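Local atomic coordinates of DUF2520 domain-containing protein (Thermotoga maritima, PDB entry 2I76), a protein that is of uncharacterised function but binds NADPH and is probably a dehydrogenase-like enzyme, with a nucleotide-binding domain followed by a helical region related to the 6-phosphogluconate dehydrogenase C-terminal family. Residues D122-L128 with I145-V151; S89-S93 with K157-H161. All coordinates share one frame; numbering follows the deposited sequence.

Contact 1: D122-L128 with I145-V151; sequences DQIVFGL and ISGKYFV
F126 is held at both its backbone N and O, by K148 and F150, where strands 126-128 and 149-151 run side by side in parallel, their axes 18° apart. In a parallel pair a residue bonds, by its N and its O, to the two residues flanking the one it faces, and F126, facing Y149, follows that rule: F126 N gives to K148 O (3.0 Å), F150 N to F126 O, which it meets almost in line with the carbonyl, and L128 N to F150 O at a longer 3.3 Å, from well above the carbonyl plane. Before the ladder begins, a side chain takes over. S146 OG donates to I124 O at 3.0 Å; with chi1 at 56° the hydroxyl sits between its own backbone N and carbonyl carbon, turned to the opposing loop.

The side chains then sort by face. With F126, L128 and Y149 on one face, L128 CD1 lies over the Y149 ring, 4.2 Å from the centroid, as a CH-pi contact, and the CB atoms of F126 and Y149 touch at 3.6 Å. The F126 ring takes I145 CG2 at its edge, 3.9 Å from CZ, while I124 CG2 sits above one of its faces, out toward the rim. V125 CG1 meets the edge of the F150 ring, 3.7 Å from CE2. K148 stretches its extended chain back past D122 O, but NZ is badly angled for a bond there.

In the fold the arrangement is a beta-alpha-beta unit. Helix 135-145 connects the two strands and packs A142 on F126 and Y149, V138 on L128, and L135 on V151. Strand 102-107 flanks the other side of 126-128, running antiparallel to it, with I105 against F126 and L128. Strand 149-151 is the outermost of the sheet within this chain, and L187 of the second subunit packs on F150.

Contact 2: S89-S93 with K157-H161; sequences SGFLS and KKAYH. With NDP (NADPH dihydro-nicotinamide-adenine-dinucleotide phosphate), chain C.
F91 and H161 bring the loop after strand 85-87 of the nucleotide-binding sheet, consistent with a Rossmann-type domain, against the first turn of helix 157-168. The aromatic contacts come first. F91 CB lies over one face of the H161 imidazole, 4.0 Å from its centroid, a CH-pi contact; the two rings are set obliquely, planes at 65°. With its CG anti to the backbone N (chi1 -179°), F91 carries its ring past the imidazole to K158, where F91 CE1 lies 3.4 Å from K158 CG. E228 and E229 of the second subunit also pack on F91 and H161 respectively.

A second group gathers at loop carbonyls. G90 O lies in the plane of the Y160 ring at its edge, 3.5 Å from CD2, while the Y160 hydroxyl is hydrogen-bonded to H106. The aliphatic chain of K157 runs alongside the loop carbonyls, CG 3.3 Å from F91 O, and bends at its last torsion. Its NZ, 3.4 Å from S89 O, is too poorly angled for a hydrogen bond. Cut back to an alanine, K157 would lose the methylenes that lie along F91 O and S89 O, which would probably open a gap and leave this part of the loop less firmly packed on the helix.

The last group concerns the cofactor: the far side of the loop belongs to the NADPH pocket, with S89 CA 3.2 Å from the ribose oxygen O2D of NDP.

Read from the N terminus, the chain first lays down strands 6-8, 30-31, 62-64 and 85-87, and the 89-93 loop that follows opens contact 2. After strand 102-107 it reaches 122-128, passes through helix 135-145 and returns at 145-151, closing the short loop of contact 1. Only then does helix 157-168 come back to 89-93 and close the longer loop of contact 2, so contact 1 nests within it without crossing. The inner closure adds the last strand of the sheet within this chain; the outer one ties the cofactor side to the first of the C-terminal helices. The two meet directly where F150 CZ lies 3.7 Å from Y160 CE1.

Contact 1: D122-L128 with I145-V151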
loop_
_atom_site.group_PDB
_atom_site.type_symbol
_atom_site.label_atom_id
_atom_site.label_comp_id
_atom_site.label_asym_id
_atom_site.label_seq_id
_atom_site.Cartn_x
_atom_site.Cartn_y
_atom_site.Cartn_z
ATOM N N ASP A 122 13.956 -13.017 -6.930
ATOM C CA ASP A 122 12.934 -13.966 -7.374
ATOM C C ASP A 122 11.536 -13.365 -7.557
ATOM O O ASP A 122 10.732 -13.857 -8.363
ATOM C CB ASP A 122 12.866 -15.141 -6.386
ATOM C CG ASP A 122 12.611 -14.690 -4.951
ATOM O OD1 ASP A 122 11.480 -14.366 -4.576
ATOM O OD2 ASP A 122 13.672 -14.659 -4.145
ATOM N N GLN A 123 11.260 -12.292 -6.818
ATOM C CA GLN A 123 9.955 -11.635 -6.861
ATOM C C GLN A 123 9.969 -10.217 -7.439
ATOM O O GLN A 123 9.536 -9.268 -6.791
ATOM C CB GLN A 123 9.383 -11.608 -5.451
ATOM C CG GLN A 123 10.363 -11.053 -4.446
ATOM C CD GLN A 123 10.113 -11.577 -3.058
ATOM O OE1 GLN A 123 10.114 -12.790 -2.834
ATOM N NE2 GLN A 123 9.904 -10.668 -2.109
ATOM N N ILE A 124 10.475 -10.087 -8.662
ATOM C CA ILE A 124 10.542 -8.811 -9.349
ATOM C C ILE A 124 9.848 -8.979 -10.681
ATOM O O ILE A 124 10.410 -9.542 -11.615
ATOM C CB ILE A 124 11.992 -8.375 -9.617
ATOM C CG1 ILE A 124 12.698 -8.078 -8.302
ATOM C CG2 ILE A 124 12.017 -7.132 -10.487
ATOM C CD1 ILE A 124 14.146 -7.663 -8.484
ATOM N N VAL A 125 8.612 -8.511 -10.767
ATOM C CA VAL A 125 7.876 -8.604 -12.013
ATOM C C VAL A 125 8.475 -7.579 -12.967
ATOM O O VAL A 125 8.600 -6.394 -12.626
ATOM C CB VAL A 125 6.386 -8.288 -11.804
ATOM C CG1 VAL A 125 5.661 -8.290 -13.140
ATOM C CG2 VAL A 125 5.770 -9.298 -10.857
ATOM N N PHE A 126 8.857 -8.035 -14.157
ATOM C CA PHE A 126 9.447 -7.145 -15.151
ATOM C C PHE A 126 8.500 -6.612 -16.209
ATOM O O PHE A 126 7.611 -7.310 -16.700
ATOM C CB PHE A 126 10.613 -7.819 -15.873
ATOM C CG PHE A 126 11.823 -8.018 -15.020
ATOM C CD1 PHE A 126 12.079 -9.253 -14.436
ATOM C CD2 PHE A 126 12.715 -6.978 -14.808
ATOM C CE1 PHE A 126 13.210 -9.453 -13.657
ATOM C CE2 PHE A 126 13.847 -7.162 -14.033
ATOM C CZ PHE A 126 14.097 -8.404 -13.455
ATOM N N GLY A 127 8.711 -5.353 -16.560
ATOM C CA GLY A 127 7.918 -4.736 -17.597
ATOM C C GLY A 127 8.828 -4.671 -18.804
ATOM O O GLY A 127 9.721 -3.823 -18.877
ATOM N N LEU A 128 8.626 -5.586 -19.742
ATOM C CA LEU A 128 9.447 -5.610 -20.938
ATOM C C LEU A 128 8.657 -4.956 -22.058
ATOM O O LEU A 128 7.448 -4.759 -21.947
ATOM C CB LEU A 128 9.810 -7.052 -21.309
ATOM C CG LEU A 128 10.076 -7.997 -20.134
ATOM C CD1 LEU A 128 10.687 -9.283 -20.642
ATOM C CD2 LEU A 128 11.001 -7.334 -19.138
ATOM N N ILE A 145 16.554 -14.092 -14.343
ATOM C CA ILE A 145 16.537 -13.376 -13.075
ATOM C C ILE A 145 15.357 -13.769 -12.169
ATOM O O ILE A 145 15.565 -14.081 -10.984
ATOM C CB ILE A 145 16.525 -11.841 -13.314
ATOM C CG1 ILE A 145 17.768 -11.423 -14.120
ATOM C CG2 ILE A 145 16.472 -11.108 -11.988
ATOM C CD1 ILE A 145 17.765 -9.953 -14.544
ATOM N N SER A 146 14.141 -13.754 -12.740
ATOM C CA SER A 146 12.895 -14.096 -12.051
ATOM C C SER A 146 11.787 -14.260 -13.063
ATOM O O SER A 146 11.334 -13.311 -13.680
ATOM C CB SER A 146 12.510 -13.043 -11.018
ATOM O OG SER A 146 12.411 -11.752 -11.583
ATOM N N GLY A 147 11.348 -15.496 -13.221
ATOM C CA GLY A 147 10.302 -15.821 -14.205
ATOM C C GLY A 147 8.943 -15.139 -14.182
ATOM O O GLY A 147 7.917 -15.714 -14.575
ATOM N N LYS A 148 8.950 -13.882 -13.756
ATOM C CA LYS A 148 7.748 -13.114 -13.685
ATOM C C LYS A 148 7.940 -11.819 -14.481
ATOM O O LYS A 148 8.858 -11.038 -14.199
ATOM C CB LYS A 148 7.454 -12.817 -12.233
ATOM C CG LYS A 148 7.776 -14.001 -11.335
ATOM C CD LYS A 148 7.324 -13.720 -9.917
ATOM C CE LYS A 148 7.809 -14.787 -8.941
ATOM N NZ LYS A 148 7.502 -14.437 -7.516
ATOM N N TYR A 149 7.087 -11.620 -15.486
ATOM C CA TYR A 149 7.138 -10.439 -16.323
ATOM C C TYR A 149 5.988 -10.406 -17.308
ATOM O O TYR A 149 5.180 -11.330 -17.351
ATOM C CB TYR A 149 8.465 -10.393 -17.085
ATOM C CG TYR A 149 8.689 -11.552 -18.035
ATOM C CD1 TYR A 149 8.059 -11.595 -19.286
ATOM C CD2 TYR A 149 9.527 -12.618 -17.679
ATOM C CE1 TYR A 149 8.257 -12.670 -20.161
ATOM C CE2 TYR A 149 9.731 -13.698 -18.547
ATOM C CZ TYR A 149 9.092 -13.715 -19.784
ATOM O OH TYR A 149 9.280 -14.785 -20.630
ATOM N N PHE A 150 5.908 -9.337 -18.090
ATOM C CA PHE A 150 4.862 -9.199 -19.101
ATOM C C PHE A 150 5.213 -8.116 -20.130
ATOM O O PHE A 150 5.709 -7.037 -19.788
ATOM C CB PHE A 150 3.490 -8.937 -18.445
ATOM C CG PHE A 150 3.405 -7.659 -17.679
ATOM C CD1 PHE A 150 2.945 -6.492 -18.288
ATOM C CD2 PHE A 150 3.777 -7.614 -16.340
ATOM C CE1 PHE A 150 2.848 -5.292 -17.567
ATOM C CE2 PHE A 150 3.686 -6.420 -15.608
ATOM C CZ PHE A 150 3.220 -5.255 -16.228
ATOM N N VAL A 151 4.984 -8.437 -21.403
ATOM C CA VAL A 151 5.283 -7.525 -22.504
ATOM C C VAL A 151 4.139 -6.539 -22.667
ATOM O O VAL A 151 2.968 -6.873 -22.463
ATOM C CB VAL A 151 5.534 -8.290 -23.879
ATOM C CG1 VAL A 151 4.222 -8.629 -24.575
ATOM C CG2 VAL A 151 6.388 -7.442 -24.802
#

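Contact 2: S89-S93 with K157-H161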
loop_
_atom_site.group_PDB
_atom_site.type_symbol
_atom_site.label_atom_id
_atom_site.label_comp_id
_atom_site.label_asym_id
_atom_site.label_seq_id
_atom_site.Cartn_x
_atom_site.Cartn_y
_atom_site.Cartn_z
ATOM N N SER A 89 14.123 2.203 -18.446
ATOM C CA SER A 89 13.193 3.258 -18.089
ATOM C C SER A 89 11.775 2.738 -17.907
ATOM O O SER A 89 11.264 1.978 -18.752
ATOM C CB SER A 89 13.182 4.341 -19.163
ATOM O OG SER A 89 12.078 5.205 -18.982
ATOM N N GLY A 90 11.150 3.158 -16.802
ATOM C CA GLY A 90 9.775 2.773 -16.517
ATOM C C GLY A 90 8.799 3.652 -17.286
ATOM O O GLY A 90 7.643 3.300 -17.523
ATOM N N PHE A 91 9.274 4.817 -17.694
ATOM C CA PHE A 91 8.427 5.723 -18.434
ATOM C C PHE A 91 8.738 5.661 -19.913
ATOM O O PHE A 91 7.867 5.357 -20.727
ATOM C CB PHE A 91 8.627 7.148 -17.940
ATOM C CG PHE A 91 7.770 8.150 -18.644
ATOM C CD1 PHE A 91 6.382 8.109 -18.513
ATOM C CD2 PHE A 91 8.348 9.128 -19.458
ATOM C CE1 PHE A 91 5.581 9.028 -19.171
ATOM C CE2 PHE A 91 7.559 10.054 -20.121
ATOM C CZ PHE A 91 6.170 10.003 -19.981
ATOM N N LEU A 92 9.996 5.950 -20.244
ATOM C CA LEU A 92 10.472 5.964 -21.625
ATOM C C LEU A 92 10.383 4.598 -22.290
ATOM O O LEU A 92 10.432 3.555 -21.626
ATOM C CB LEU A 92 11.915 6.487 -21.688
ATOM C CG LEU A 92 12.146 7.947 -21.269
ATOM C CD1 LEU A 92 13.621 8.219 -20.983
ATOM C CD2 LEU A 92 11.617 8.859 -22.352
ATOM N N SER A 93 10.262 4.620 -23.616
ATOM C CA SER A 93 10.142 3.412 -24.419
ATOM C C SER A 93 11.417 3.089 -25.185
ATOM O O SER A 93 12.240 3.968 -25.451
ATOM C CB SER A 93 8.998 3.587 -25.416
ATOM O OG SER A 93 8.777 2.402 -26.148
ATOM N N LYS A 157 3.527 2.420 -22.648
ATOM C CA LYS A 157 4.459 2.451 -21.534
ATOM C C LYS A 157 4.137 3.576 -20.552
ATOM O O LYS A 157 4.452 3.472 -19.360
ATOM C CB LYS A 157 5.885 2.583 -22.069
ATOM C CG LYS A 157 6.947 2.171 -21.079
ATOM C CD LYS A 157 8.179 1.660 -21.788
ATOM C CE LYS A 157 9.219 1.171 -20.793
ATOM N NZ LYS A 157 8.630 0.209 -19.833
ATOM N N LYS A 158 3.514 4.647 -21.058
ATOM C CA LYS A 158 3.111 5.789 -20.223
ATOM C C LYS A 158 1.980 5.374 -19.290
ATOM O O LYS A 158 1.899 5.840 -18.157
ATOM C CB LYS A 158 2.644 6.967 -21.083
ATOM C CG LYS A 158 3.777 7.768 -21.697
ATOM C CD LYS A 158 3.282 8.985 -22.478
ATOM C CE LYS A 158 2.424 8.583 -23.678
ATOM N NZ LYS A 158 2.137 9.726 -24.600
ATOM N N ALA A 159 1.097 4.509 -19.779
ATOM C CA ALA A 159 0.001 4.007 -18.961
ATOM C C ALA A 159 0.638 3.185 -17.851
ATOM O O ALA A 159 0.396 3.416 -16.663
ATOM C CB ALA A 159 -0.913 3.130 -19.788
ATOM N N TYR A 160 1.461 2.228 -18.266
ATOM C CA TYR A 160 2.185 1.334 -17.371
ATOM C C TYR A 160 2.875 2.100 -16.243
ATOM O O TYR A 160 2.683 1.800 -15.063
ATOM C CB TYR A 160 3.201 0.580 -18.205
ATOM C CG TYR A 160 4.298 -0.138 -17.466
ATOM C CD1 TYR A 160 4.169 -1.487 -17.115
ATOM C CD2 TYR A 160 5.530 0.484 -17.254
ATOM C CE1 TYR A 160 5.256 -2.208 -16.593
ATOM C CE2 TYR A 160 6.614 -0.217 -16.734
ATOM C CZ TYR A 160 6.474 -1.562 -16.413
ATOM O OH TYR A 160 7.571 -2.257 -15.963
ATOM N N HIS A 161 3.680 3.092 -16.607
ATOM C CA HIS A 161 4.379 3.886 -15.601
ATOM C C HIS A 161 3.369 4.568 -14.674
ATOM O O HIS A 161 3.543 4.578 -13.451
ATOM C CB HIS A 161 5.285 4.934 -16.270
ATOM C CG HIS A 161 6.035 5.794 -15.296
ATOM N ND1 HIS A 161 6.815 5.271 -14.285
ATOM C CD2 HIS A 161 6.119 7.143 -15.176
ATOM C CE1 HIS A 161 7.347 6.259 -13.583
ATOM N NE2 HIS A 161 6.940 7.405 -14.102
HETATM P PA NDP C . 21.813 6.332 -11.412
HETATM O O1A NDP C . 22.209 5.496 -10.300
HETATM O O2A NDP C . 21.647 7.829 -11.298
HETATM O O5B NDP C . 22.829 6.013 -12.622
HETATM C C5B NDP C . 24.185 6.357 -12.424
HETATM C C4B NDP C . 24.869 5.970 -13.711
HETATM O O4B NDP C . 24.303 6.846 -14.754
HETATM C C3B NDP C . 26.318 6.221 -13.685
HETATM O O3B NDP C . 26.983 5.193 -14.407
HETATM C C2B NDP C . 26.516 7.537 -14.289
HETATM O O2B NDP C . 27.803 7.969 -14.750
HETATM C C1B NDP C . 25.413 7.579 -15.291
HETATM N N9A NDP C . 25.079 9.018 -15.562
HETATM C C8A NDP C . 24.435 9.958 -14.707
HETATM N N7A NDP C . 24.326 11.135 -15.293
HETATM C C5A NDP C . 24.894 11.021 -16.526
HETATM C C6A NDP C . 25.091 11.918 -17.636
HETATM N N6A NDP C . 24.681 13.196 -17.550
HETATM N N1A NDP C . 25.721 11.463 -18.783
HETATM C C2A NDP C . 26.142 10.155 -18.871
HETATM N N3A NDP C . 25.997 9.231 -17.881
HETATM C C4A NDP C . 25.353 9.726 -16.726
HETATM O O3 NDP C . 20.541 5.751 -12.090
HETATM P PN NDP C . 18.933 5.386 -12.097
HETATM O O1N NDP C . 18.558 6.787 -11.879
HETATM O O2N NDP C . 18.938 4.384 -10.979
HETATM O O5D NDP C . 18.227 4.709 -13.343
HETATM C C5D NDP C . 18.936 4.402 -14.576
HETATM C C4D NDP C . 17.891 3.735 -15.521
HETATM O O4D NDP C . 17.312 2.613 -14.843
HETATM C C3D NDP C . 16.722 4.648 -15.903
HETATM O O3D NDP C . 16.430 4.444 -17.288
HETATM C C2D NDP C . 15.602 4.262 -14.950
HETATM O O2D NDP C . 14.334 4.628 -15.473
HETATM C C1D NDP C . 15.879 2.722 -14.789
HETATM N N1N NDP C . 15.373 2.131 -13.485
HETATM C C2N NDP C . 15.895 2.607 -12.219
HETATM C C3N NDP C . 15.341 1.973 -11.005
HETATM C C7N NDP C . 15.805 2.386 -9.669
HETATM O O7N NDP C . 15.347 1.900 -8.596
HETATM N N7N NDP C . 16.771 3.340 -9.539
HETATM C C4N NDP C . 14.348 0.962 -11.153
HETATM C C5N NDP C . 13.866 0.529 -12.373
HETATM C C6N NDP C . 14.373 1.110 -13.542
HETATM P P2B NDP C . 29.117 7.161 -14.694
HETATM O O1X NDP C . 30.066 8.121 -15.265
HETATM O O2X NDP C . 28.989 5.942 -15.530
HETATM O O3X NDP C . 29.468 6.800 -13.256
#